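Local coordinates for major extracellular endoglucanase (Xanthomonas campestris pv. campestris, PDB 4TUF), which catalyses the endohydrolysis of (1->4)-beta-D-glucosidic linkages in cellulose, lichenin and cereal beta-D-glucans, here represented by its catalytic domain, at residues R40-M45 and S78-L83; N23-E28 and F310-N315; G53-R58 and G103-L108. All coordinates share one frame; numbering follows the deposited sequence.

Contact 1. Residues R40-M45 and S78-L83; sequences RNWKDM and SRNADL. With 2HP (dihydrogenphosphate ion), chain E.
Two carbonyls hold Asn80 ND2: Arg40 O, 3.2 Å from it and near the plane of the amide, and Asp76 O, just ahead of 78-83. The other end of the same amide turns to the start of a helix, where Asn80 OD1 takes the backbone N of Trp42 at 2.9 Å, within its carbonyl plane. Asn41 answers from its own segment, in the other direction. Its CG lies anti to the backbone N (chi1 172°), which carries ND2 across to Arg79 O, 2.6 Å away, almost straight in line with that carbonyl. Its OD1 turns back to Asp44 N at 3.0 Å, so this one amide caps the helix as N-cap and ties down the loop. The planes of the two asparagine amides are nearly parallel, 8° apart.

Trp42 offers the loop both an edge and a face. Along the edge, NE1 gives its hydrogen to the syn lone pair of Asp82 OD1 at 3.1 Å, close to the ring plane. Over one face sits Leu83, whose CD1 makes an off-centre CH-pi contact 4.1 Å from the centroid of the five-membered ring; Lys43 CB lies over the opposite face. A dihydrogenphosphate ion rests at the outer end, its O4 3.0 Å from Lys43 NZ and its O2 3.3 Å from Asp82 OD2. Lys43 probably helps offset the negative charge gathered there.

This pins the start of helix 42-51 to the loop between strand 56-61 and helix 88-102, which supplies Lys94 to the phosphate pocket and packs against Trp42.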
loop_
_atom_site.group_PDB
_atom_site.type_symbol
_atom_site.label_atom_id
_atom_site.label_comp_id
_atom_site.label_asym_id
_atom_site.label_seq_id
_atom_site.Cartn_x
_atom_site.Cartn_y
_atom_site.Cartn_z
ATOM N N ARG A 40 14.772 -13.624 -11.861
ATOM C CA ARG A 40 13.900 -13.296 -12.985
ATOM C C ARG A 40 14.338 -12.041 -13.738
ATOM O O ARG A 40 15.093 -11.221 -13.215
ATOM C CB ARG A 40 12.459 -13.104 -12.495
ATOM C CG ARG A 40 11.879 -14.287 -11.737
ATOM C CD ARG A 40 11.525 -15.437 -12.667
ATOM N NE ARG A 40 10.658 -15.022 -13.769
ATOM C CZ ARG A 40 9.354 -14.779 -13.654
ATOM N NH1 ARG A 40 8.752 -14.898 -12.480
ATOM N NH2 ARG A 40 8.651 -14.408 -14.715
ATOM N N ASN A 41 13.852 -11.903 -14.968
ATOM C CA ASN A 41 13.995 -10.667 -15.729
ATOM C C ASN A 41 12.871 -9.710 -15.361
ATOM O O ASN A 41 11.702 -10.096 -15.364
ATOM C CB ASN A 41 13.988 -10.954 -17.230
ATOM C CG ASN A 41 13.930 -9.691 -18.064
ATOM O OD1 ASN A 41 12.858 -9.257 -18.481
ATOM N ND2 ASN A 41 15.087 -9.092 -18.307
ATOM N N TRP A 42 13.222 -8.471 -15.037
ATOM C CA TRP A 42 12.257 -7.533 -14.455
ATOM C C TRP A 42 11.065 -7.276 -15.378
ATOM O O TRP A 42 9.925 -7.233 -14.926
ATOM C CB TRP A 42 12.945 -6.208 -14.103
ATOM C CG TRP A 42 13.393 -5.424 -15.297
ATOM C CD1 TRP A 42 14.521 -5.629 -16.049
ATOM C CD2 TRP A 42 12.717 -4.311 -15.885
ATOM N NE1 TRP A 42 14.584 -4.706 -17.068
ATOM C CE2 TRP A 42 13.487 -3.888 -16.989
ATOM C CE3 TRP A 42 11.535 -3.628 -15.585
ATOM C CZ2 TRP A 42 13.110 -2.815 -17.790
ATOM C CZ3 TRP A 42 11.163 -2.567 -16.379
ATOM C CH2 TRP A 42 11.947 -2.167 -17.468
ATOM N N LYS A 43 11.336 -7.120 -16.672
ATOM C CA LYS A 43 10.287 -6.866 -17.652
ATOM C C LYS A 43 9.355 -8.072 -17.779
ATOM O O LYS A 43 8.136 -7.916 -17.864
ATOM C CB LYS A 43 10.899 -6.526 -19.013
ATOM C CG LYS A 43 10.290 -5.324 -19.715
ATOM C CD LYS A 43 10.582 -5.374 -21.212
ATOM C CE LYS A 43 10.460 -4.007 -21.879
ATOM N NZ LYS A 43 11.616 -3.118 -21.555
ATOM N N ASP A 44 9.930 -9.273 -17.782
ATOM C CA ASP A 44 9.140 -10.495 -17.902
ATOM C C ASP A 44 8.285 -10.743 -16.661
ATOM O O ASP A 44 7.179 -11.267 -16.758
ATOM C CB ASP A 44 10.047 -11.699 -18.167
ATOM C CG ASP A 44 10.580 -11.724 -19.593
ATOM O OD1 ASP A 44 10.441 -10.699 -20.301
ATOM O OD2 ASP A 44 11.142 -12.765 -20.007
ATOM N N MET A 45 8.798 -10.362 -15.498
ATOM C CA MET A 45 8.051 -10.521 -14.258
ATOM C C MET A 45 6.851 -9.567 -14.204
ATOM O O MET A 45 5.803 -9.898 -13.653
ATOM C CB MET A 45 8.969 -10.301 -13.054
ATOM C CG MET A 45 8.370 -10.742 -11.734
ATOM S SD MET A 45 9.610 -11.146 -10.491
ATOM C CE MET A 45 10.404 -9.564 -10.275
ATOM N N SER A 78 22.812 -10.951 -15.946
ATOM C CA SER A 78 22.690 -11.872 -17.075
ATOM C C SER A 78 21.242 -11.917 -17.541
ATOM O O SER A 78 20.964 -12.036 -18.734
ATOM C CB SER A 78 23.163 -13.276 -16.700
ATOM O OG SER A 78 24.426 -13.227 -16.063
ATOM N N ARG A 79 20.325 -11.818 -16.580
ATOM C CA ARG A 79 18.895 -11.839 -16.855
ATOM C C ARG A 79 18.347 -10.432 -17.018
ATOM O O ARG A 79 17.204 -10.248 -17.434
ATOM C CB ARG A 79 18.137 -12.538 -15.730
ATOM C CG ARG A 79 18.744 -13.836 -15.254
ATOM C CD ARG A 79 18.032 -14.292 -13.997
ATOM N NE ARG A 79 18.634 -15.482 -13.410
ATOM C CZ ARG A 79 18.330 -16.721 -13.776
ATOM N NH1 ARG A 79 17.438 -16.921 -14.736
ATOM N NH2 ARG A 79 18.922 -17.755 -13.189
ATOM N N ASN A 80 19.159 -9.442 -16.662
ATOM C CA ASN A 80 18.722 -8.051 -16.674
ATOM C C ASN A 80 19.775 -7.132 -17.285
ATOM O O ASN A 80 20.257 -6.207 -16.633
ATOM C CB ASN A 80 18.382 -7.592 -15.253
ATOM C CG ASN A 80 17.253 -8.392 -14.635
ATOM O OD1 ASN A 80 16.075 -8.098 -14.850
ATOM N ND2 ASN A 80 17.606 -9.409 -13.856
ATOM N N ALA A 81 20.116 -7.390 -18.546
ATOM C CA ALA A 81 21.214 -6.699 -19.215
ATOM C C ALA A 81 20.972 -5.206 -19.381
ATOM O O ALA A 81 21.911 -4.416 -19.368
ATOM C CB ALA A 81 21.473 -7.330 -20.568
ATOM N N ASP A 82 19.715 -4.815 -19.536
ATOM C CA ASP A 82 19.409 -3.416 -19.789
ATOM C C ASP A 82 19.396 -2.569 -18.509
ATOM O O ASP A 82 19.118 -1.370 -18.564
ATOM C CB ASP A 82 18.069 -3.294 -20.517
ATOM C CG ASP A 82 16.907 -3.802 -19.691
ATOM O OD1 ASP A 82 17.140 -4.594 -18.755
ATOM O OD2 ASP A 82 15.757 -3.409 -19.983
ATOM N N LEU A 83 19.703 -3.181 -17.367
ATOM C CA LEU A 83 19.804 -2.431 -16.115
ATOM C C LEU A 83 21.257 -2.217 -15.692
ATOM O O LEU A 83 21.533 -1.493 -14.731
ATOM C CB LEU A 83 19.052 -3.137 -14.991
ATOM C CG LEU A 83 17.554 -3.376 -15.158
ATOM C CD1 LEU A 83 17.001 -3.991 -13.887
ATOM C CD2 LEU A 83 16.833 -2.086 -15.508
HETATM P P 2HP E . 15.189 -1.554 -22.975
HETATM O O1 2HP E . 14.999 -0.852 -24.300
HETATM O O2 2HP E . 15.366 -3.040 -23.195
HETATM O O3 2HP E . 16.416 -0.996 -22.292
HETATM O O4 2HP E . 13.972 -1.319 -22.110
#

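Contact 2. Residues N23-E28 and F310-N315; sequences NVFGFE and FYWSWN
Asn23 sets its CG beside the backbone N and anti to the carbonyl carbon (chi1 -74°), which swings ND2 over Tyr311 O, while Asn315, turned at chi1 -32°, aims its amide at the backbone of Phe25. These torsions knit together the catalytic ends of two neighbouring parallel strands of the TIM barrel, 16-23 and 309-311, in the family 5 glycoside hydrolase fold.

Tyr311 O is gripped twice by the same residue. Asn23 N reaches it at 2.8 Å nearly head-on, whereas Asn23 ND2, at 2.9 Å, approaches from well above the carbonyl plane. ND2 also donates to Gly277 O. Asn23 O in turn receives Trp314 N at 2.8 Å.

Between these bonds the peptide joining Trp312 to Ser313 is cis, a feature familiar at this site in family 5 enzymes. The Trp312 indole, its CG anti to the backbone N, crosses the Phe25 phenyl at about a right angle, their planes inclined by 59°, neither stacked nor edge-to-face. Both aromatic side chains were modelled in two conformers, and the very close approach of their ring atoms in this pair is doubtful. Trp312 also meets the ring of Tyr238, and Phe25 that of His111. On the other side of the backbone, Val24 runs alongside Trp314 in the same direction, CG2 to CB at 4.1 Å, and both side chains touch Met49 of helix 42-51.

At the far end Asn315 OD1 accepts from Phe25 N at 3.1 Å, and its ND2 returns a weak bond to Phe25 O at 3.3 Å.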
loop_
_atom_site.group_PDB
_atom_site.type_symbol
_atom_site.label_atom_id
_atom_site.label_comp_id
_atom_site.label_asym_id
_atom_site.label_seq_id
_atom_site.Cartn_x
_atom_site.Cartn_y
_atom_site.Cartn_z
ATOM N N ASN A 23 1.125 -5.444 -4.061
ATOM C CA ASN A 23 2.353 -4.776 -3.633
ATOM C C ASN A 23 3.608 -5.416 -4.223
ATOM O O ASN A 23 3.751 -6.637 -4.209
ATOM C CB ASN A 23 2.461 -4.792 -2.109
ATOM C CG ASN A 23 1.505 -3.827 -1.442
ATOM O OD1 ASN A 23 1.875 -2.694 -1.121
ATOM N ND2 ASN A 23 0.267 -4.268 -1.226
ATOM N N VAL A 24 4.516 -4.584 -4.726
ATOM C CA VAL A 24 5.785 -5.052 -5.280
ATOM C C VAL A 24 6.945 -4.403 -4.532
ATOM O O VAL A 24 7.279 -3.251 -4.801
ATOM C CB VAL A 24 5.909 -4.721 -6.778
ATOM C CG1 VAL A 24 7.211 -5.278 -7.334
ATOM C CG2 VAL A 24 4.713 -5.264 -7.551
ATOM N N PHE A 25 7.569 -5.124 -3.602
ATOM C CA PHE A 25 8.603 -4.601 -2.712
ATOM C C PHE A 25 10.009 -4.690 -3.290
ATOM O O PHE A 25 10.248 -5.433 -4.241
ATOM C CB PHE A 25 8.578 -5.355 -1.377
ATOM C CG PHE A 25 7.393 -5.031 -0.519
ATOM C CD1 PHE A 25 6.168 -5.611 -0.764
ATOM C CD2 PHE A 25 7.508 -4.142 0.537
ATOM C CE1 PHE A 25 5.081 -5.303 0.022
ATOM C CE2 PHE A 25 6.423 -3.836 1.326
ATOM C CZ PHE A 25 5.207 -4.419 1.070
ATOM N N GLY A 26 10.941 -3.982 -2.661
ATOM C CA GLY A 26 12.336 -4.021 -3.034
ATOM C C GLY A 26 12.956 -2.638 -2.976
ATOM O O GLY A 26 14.014 -2.450 -2.371
ATOM N N PHE A 27 12.288 -1.663 -3.590
ATOM C CA PHE A 27 12.829 -0.309 -3.704
ATOM C C PHE A 27 12.934 0.406 -2.356
ATOM O O PHE A 27 13.501 1.495 -2.272
ATOM C CB PHE A 27 11.979 0.535 -4.663
ATOM C CG PHE A 27 12.213 0.238 -6.121
ATOM C CD1 PHE A 27 13.387 0.630 -6.742
ATOM C CD2 PHE A 27 11.252 -0.421 -6.873
ATOM C CE1 PHE A 27 13.606 0.361 -8.079
ATOM C CE2 PHE A 27 11.464 -0.692 -8.211
ATOM C CZ PHE A 27 12.643 -0.302 -8.816
ATOM N N GLU A 28 12.386 -0.196 -1.304
ATOM C CA GLU A 28 12.439 0.418 0.017
ATOM C C GLU A 28 13.418 -0.324 0.915
ATOM O O GLU A 28 13.441 -0.119 2.128
ATOM C CB GLU A 28 11.042 0.458 0.654
ATOM C CG GLU A 28 10.600 -0.816 1.376
ATOM C CD GLU A 28 10.485 -2.032 0.466
ATOM O OE1 GLU A 28 10.488 -1.871 -0.778
ATOM O OE2 GLU A 28 10.384 -3.156 1.008
ATOM N N PHE A 310 -4.863 -3.595 -2.683
ATOM C CA PHE A 310 -3.528 -4.050 -3.035
ATOM C C PHE A 310 -3.104 -5.220 -2.162
ATOM O O PHE A 310 -2.801 -5.044 -0.979
ATOM C CB PHE A 310 -2.526 -2.905 -2.907
ATOM C CG PHE A 310 -2.767 -1.778 -3.875
ATOM C CD1 PHE A 310 -3.625 -0.742 -3.554
ATOM C CD2 PHE A 310 -2.140 -1.763 -5.113
ATOM C CE1 PHE A 310 -3.849 0.289 -4.448
ATOM C CE2 PHE A 310 -2.363 -0.736 -6.010
ATOM C CZ PHE A 310 -3.217 0.291 -5.677
ATOM N N TYR A 311 -3.086 -6.414 -2.749
ATOM C CA TYR A 311 -2.664 -7.613 -2.033
ATOM C C TYR A 311 -1.205 -7.547 -1.580
ATOM O O TYR A 311 -0.366 -6.945 -2.246
ATOM C CB TYR A 311 -2.867 -8.850 -2.910
ATOM C CG TYR A 311 -2.836 -10.138 -2.126
ATOM C CD1 TYR A 311 -3.922 -10.522 -1.347
ATOM C CD2 TYR A 311 -1.719 -10.963 -2.145
ATOM C CE1 TYR A 311 -3.901 -11.695 -0.617
ATOM C CE2 TYR A 311 -1.691 -12.141 -1.416
ATOM C CZ TYR A 311 -2.786 -12.500 -0.655
ATOM O OH TYR A 311 -2.768 -13.668 0.071
ATOM N N TRP A 312 -0.911 -8.157 -0.438
ATOM C CA TRP A 312 0.447 -8.267 0.083
ATOM C C TRP A 312 0.882 -9.733 0.095
ATOM O O TRP A 312 0.376 -10.499 0.920
ATOM C CB TRP A 312 0.502 -7.683 1.500
ATOM C CG TRP A 312 1.867 -7.577 2.104
ATOM C CD1 TRP A 312 2.965 -7.023 1.532
ATOM C CD2 TRP A 312 2.266 -7.993 3.420
ATOM N NE1 TRP A 312 4.036 -7.085 2.394
ATOM C CE2 TRP A 312 3.631 -7.674 3.561
ATOM C CE3 TRP A 312 1.610 -8.619 4.481
ATOM C CZ2 TRP A 312 4.349 -7.954 4.725
ATOM C CZ3 TRP A 312 2.325 -8.884 5.641
ATOM C CH2 TRP A 312 3.678 -8.560 5.749
ATOM N N SER A 313 1.803 -10.139 -0.780
ATOM C CA SER A 313 2.452 -9.283 -1.770
ATOM C C SER A 313 2.741 -10.073 -3.038
ATOM O O SER A 313 2.378 -11.241 -3.148
ATOM C CB SER A 313 3.761 -8.724 -1.226
ATOM O OG SER A 313 4.656 -9.784 -0.940
ATOM N N TRP A 314 3.418 -9.443 -3.989
ATOM C CA TRP A 314 3.897 -10.158 -5.163
ATOM C C TRP A 314 5.017 -11.113 -4.768
ATOM O O TRP A 314 4.941 -12.313 -5.014
ATOM C CB TRP A 314 4.391 -9.183 -6.234
ATOM C CG TRP A 314 4.953 -9.855 -7.452
ATOM C CD1 TRP A 314 6.256 -9.865 -7.859
ATOM C CD2 TRP A 314 4.223 -10.619 -8.418
ATOM N NE1 TRP A 314 6.384 -10.587 -9.022
ATOM C CE2 TRP A 314 5.150 -11.061 -9.386
ATOM C CE3 TRP A 314 2.876 -10.976 -8.558
ATOM C CZ2 TRP A 314 4.773 -11.843 -10.478
ATOM C CZ3 TRP A 314 2.502 -11.751 -9.644
ATOM C CH2 TRP A 314 3.449 -12.178 -10.588
ATOM N N ASN A 315 6.031 -10.555 -4.133
ATOM C CA ASN A 315 7.222 -11.275 -3.727
ATOM C C ASN A 315 6.965 -12.340 -2.675
ATOM O O ASN A 315 6.209 -12.128 -1.741
ATOM C CB ASN A 315 8.269 -10.294 -3.195
ATOM C CG ASN A 315 8.206 -8.936 -3.867
ATOM O OD1 ASN A 315 7.230 -8.210 -3.734
ATOM N ND2 ASN A 315 9.254 -8.591 -4.590
#

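Contact 3. Residues G53-R58 and G103-L108; sequences GFNAVR and GMYVLL
Asn55 and Tyr105 meet obliquely where two barrel strands begin. The Asn55 CG occupies the crowded position between N and carbonyl carbon (chi1 79°), which brings ND2 to the rim of the tyrosine ring, in its plane and 3.7 Å from CE2, with the amide turned 79° to the ring. The amide itself is spoken for by strand 16-23: OD1 accepts from Lys20 N and ND2 gives to Gln18 O.

Met104 keeps an extended chain until its last bond, where a bend (chi3 58°) lays CE against Val57 CG2 at 4.1 Å. Arg58 is stretched from CG to NE, delivering its guanidinium to Asp153, Glu196 and Glu278, the probable nucleophile.

The backbones pair in parallel: Tyr105 N to Asn55 O at 2.9 Å, Val57 N to Tyr105 O at 2.8 Å, and Leu107 N to Val57 O at 2.8 Å. Ala56, Arg58, Tyr105 and Leu107 point to one face, Val57 and Val106 to the other.

Of the former, Ala56, Arg58 and Leu107 face the barrel interior against Phe310 of strand 309-311, and Tyr105 packs on strand 16-23; the latter look outward to helix 88-102, which carries the beta-alpha-beta crossover, with helix 42-51 also packed on Val57.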
loop_
_atom_site.group_PDB
_atom_site.type_symbol
_atom_site.label_atom_id
_atom_site.label_comp_id
_atom_site.label_asym_id
_atom_site.label_seq_id
_atom_site.Cartn_x
_atom_site.Cartn_y
_atom_site.Cartn_z
ATOM N N GLY A 53 -4.045 -10.959 -14.088
ATOM C CA GLY A 53 -5.236 -10.152 -13.925
ATOM C C GLY A 53 -5.010 -8.831 -13.219
ATOM O O GLY A 53 -5.919 -8.007 -13.155
ATOM N N PHE A 54 -3.809 -8.626 -12.683
ATOM C CA PHE A 54 -3.499 -7.382 -11.976
ATOM C C PHE A 54 -3.387 -6.220 -12.956
ATOM O O PHE A 54 -2.769 -6.350 -14.011
ATOM C CB PHE A 54 -2.189 -7.493 -11.181
ATOM C CG PHE A 54 -2.218 -8.508 -10.069
ATOM C CD1 PHE A 54 -2.866 -8.239 -8.879
ATOM C CD2 PHE A 54 -1.563 -9.720 -10.203
ATOM C CE1 PHE A 54 -2.877 -9.168 -7.855
ATOM C CE2 PHE A 54 -1.572 -10.649 -9.183
ATOM C CZ PHE A 54 -2.228 -10.371 -8.009
ATOM N N ASN A 55 -3.975 -5.082 -12.605
ATOM C CA ASN A 55 -3.828 -3.885 -13.422
ATOM C C ASN A 55 -3.297 -2.720 -12.604
ATOM O O ASN A 55 -3.277 -1.584 -13.070
ATOM C CB ASN A 55 -5.157 -3.505 -14.068
ATOM C CG ASN A 55 -6.094 -2.798 -13.111
ATOM O OD1 ASN A 55 -6.026 -2.988 -11.895
ATOM N ND2 ASN A 55 -6.983 -1.977 -13.658
ATOM N N ALA A 56 -2.881 -3.007 -11.375
ATOM C CA ALA A 56 -2.435 -1.958 -10.474
ATOM C C ALA A 56 -1.332 -2.458 -9.557
ATOM O O ALA A 56 -1.314 -3.621 -9.170
ATOM C CB ALA A 56 -3.603 -1.429 -9.659
ATOM N N VAL A 57 -0.420 -1.561 -9.201
ATOM C CA VAL A 57 0.746 -1.920 -8.413
ATOM C C VAL A 57 1.041 -0.843 -7.364
ATOM O O VAL A 57 0.992 0.354 -7.653
ATOM C CB VAL A 57 1.978 -2.135 -9.332
ATOM C CG1 VAL A 57 3.260 -1.674 -8.667
ATOM C CG2 VAL A 57 2.083 -3.589 -9.754
ATOM N N ARG A 58 1.327 -1.276 -6.142
ATOM C CA ARG A 58 1.772 -0.374 -5.092
ATOM C C ARG A 58 3.283 -0.531 -4.917
ATOM O O ARG A 58 3.759 -1.614 -4.590
ATOM C CB ARG A 58 1.031 -0.669 -3.786
ATOM C CG ARG A 58 1.285 0.316 -2.646
ATOM C CD ARG A 58 0.351 -0.009 -1.487
ATOM N NE ARG A 58 0.503 0.864 -0.324
ATOM C CZ ARG A 58 1.235 0.565 0.746
ATOM N NH1 ARG A 58 1.900 -0.583 0.798
ATOM N NH2 ARG A 58 1.301 1.413 1.765
ATOM N N GLY A 103 -0.010 -0.042 -19.282
ATOM C CA GLY A 103 -1.312 0.435 -18.858
ATOM C C GLY A 103 -1.652 -0.036 -17.461
ATOM O O GLY A 103 -2.809 -0.317 -17.153
ATOM N N MET A 104 -0.633 -0.117 -16.611
ATOM C CA MET A 104 -0.812 -0.552 -15.235
ATOM C C MET A 104 -0.706 0.643 -14.292
ATOM O O MET A 104 0.261 1.401 -14.353
ATOM C CB MET A 104 0.222 -1.629 -14.872
ATOM C CG MET A 104 0.106 -2.900 -15.714
ATOM S SD MET A 104 1.315 -4.190 -15.343
ATOM C CE MET A 104 0.978 -4.488 -13.604
ATOM N N TYR A 105 -1.709 0.809 -13.429
ATOM C CA TYR A 105 -1.745 1.918 -12.483
ATOM C C TYR A 105 -0.686 1.728 -11.410
ATOM O O TYR A 105 -0.440 0.608 -10.966
ATOM C CB TYR A 105 -3.132 2.047 -11.848
ATOM C CG TYR A 105 -4.235 2.320 -12.843
ATOM C CD1 TYR A 105 -4.429 3.594 -13.364
ATOM C CD2 TYR A 105 -5.085 1.304 -13.269
ATOM C CE1 TYR A 105 -5.437 3.852 -14.279
ATOM C CE2 TYR A 105 -6.094 1.551 -14.189
ATOM C CZ TYR A 105 -6.265 2.829 -14.690
ATOM O OH TYR A 105 -7.264 3.084 -15.604
ATOM N N VAL A 106 -0.058 2.822 -10.992
ATOM C CA VAL A 106 0.995 2.744 -9.985
ATOM C C VAL A 106 0.737 3.685 -8.805
ATOM O O VAL A 106 0.623 4.897 -8.980
ATOM C CB VAL A 106 2.376 3.071 -10.600
ATOM C CG1 VAL A 106 3.453 3.090 -9.532
ATOM C CG2 VAL A 106 2.720 2.073 -11.678
ATOM N N LEU A 107 0.643 3.118 -7.608
ATOM C CA LEU A 107 0.542 3.905 -6.387
ATOM C C LEU A 107 1.886 3.864 -5.662
ATOM O O LEU A 107 2.262 2.841 -5.094
ATOM C CB LEU A 107 -0.584 3.381 -5.481
ATOM C CG LEU A 107 -0.929 4.182 -4.205
ATOM C CD1 LEU A 107 -1.437 5.585 -4.529
ATOM C CD2 LEU A 107 -1.949 3.453 -3.331
ATOM N N LEU A 108 2.618 4.972 -5.694
ATOM C CA LEU A 108 3.895 5.045 -4.995
ATOM C C LEU A 108 3.661 5.150 -3.484
ATOM O O LEU A 108 2.650 5.687 -3.043
ATOM C CB LEU A 108 4.729 6.221 -5.523
ATOM C CG LEU A 108 5.122 6.054 -6.997
ATOM C CD1 LEU A 108 5.664 7.329 -7.593
ATOM C CD2 LEU A 108 6.135 4.933 -7.169
#

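Contacts 2 and 3 share one barrel sheet, their centres 11 Å apart. Asn23 OD1 and Arg58 NH1, 2.9 Å apart, probably hydrogen-bond, as do Val24 N and Arg58 O at 3.1 Å; Phe310 packs on Arg58 as well. Both contacts border the active site: the side chains of Asn23 and Arg58 come within about 4 and 3 Å of that of Glu278, while the side chain of Trp312 lies about 7 Å from that of Glu157, the probable proton donor. Contact 1 is peripheral, its centre 18 Å from that of contact 2 and its phosphate remote from the catalytic pair. Met45 CG nevertheless packs on Trp314 NE1 at 3.4 Å, joining helix 42-51 to contact 2.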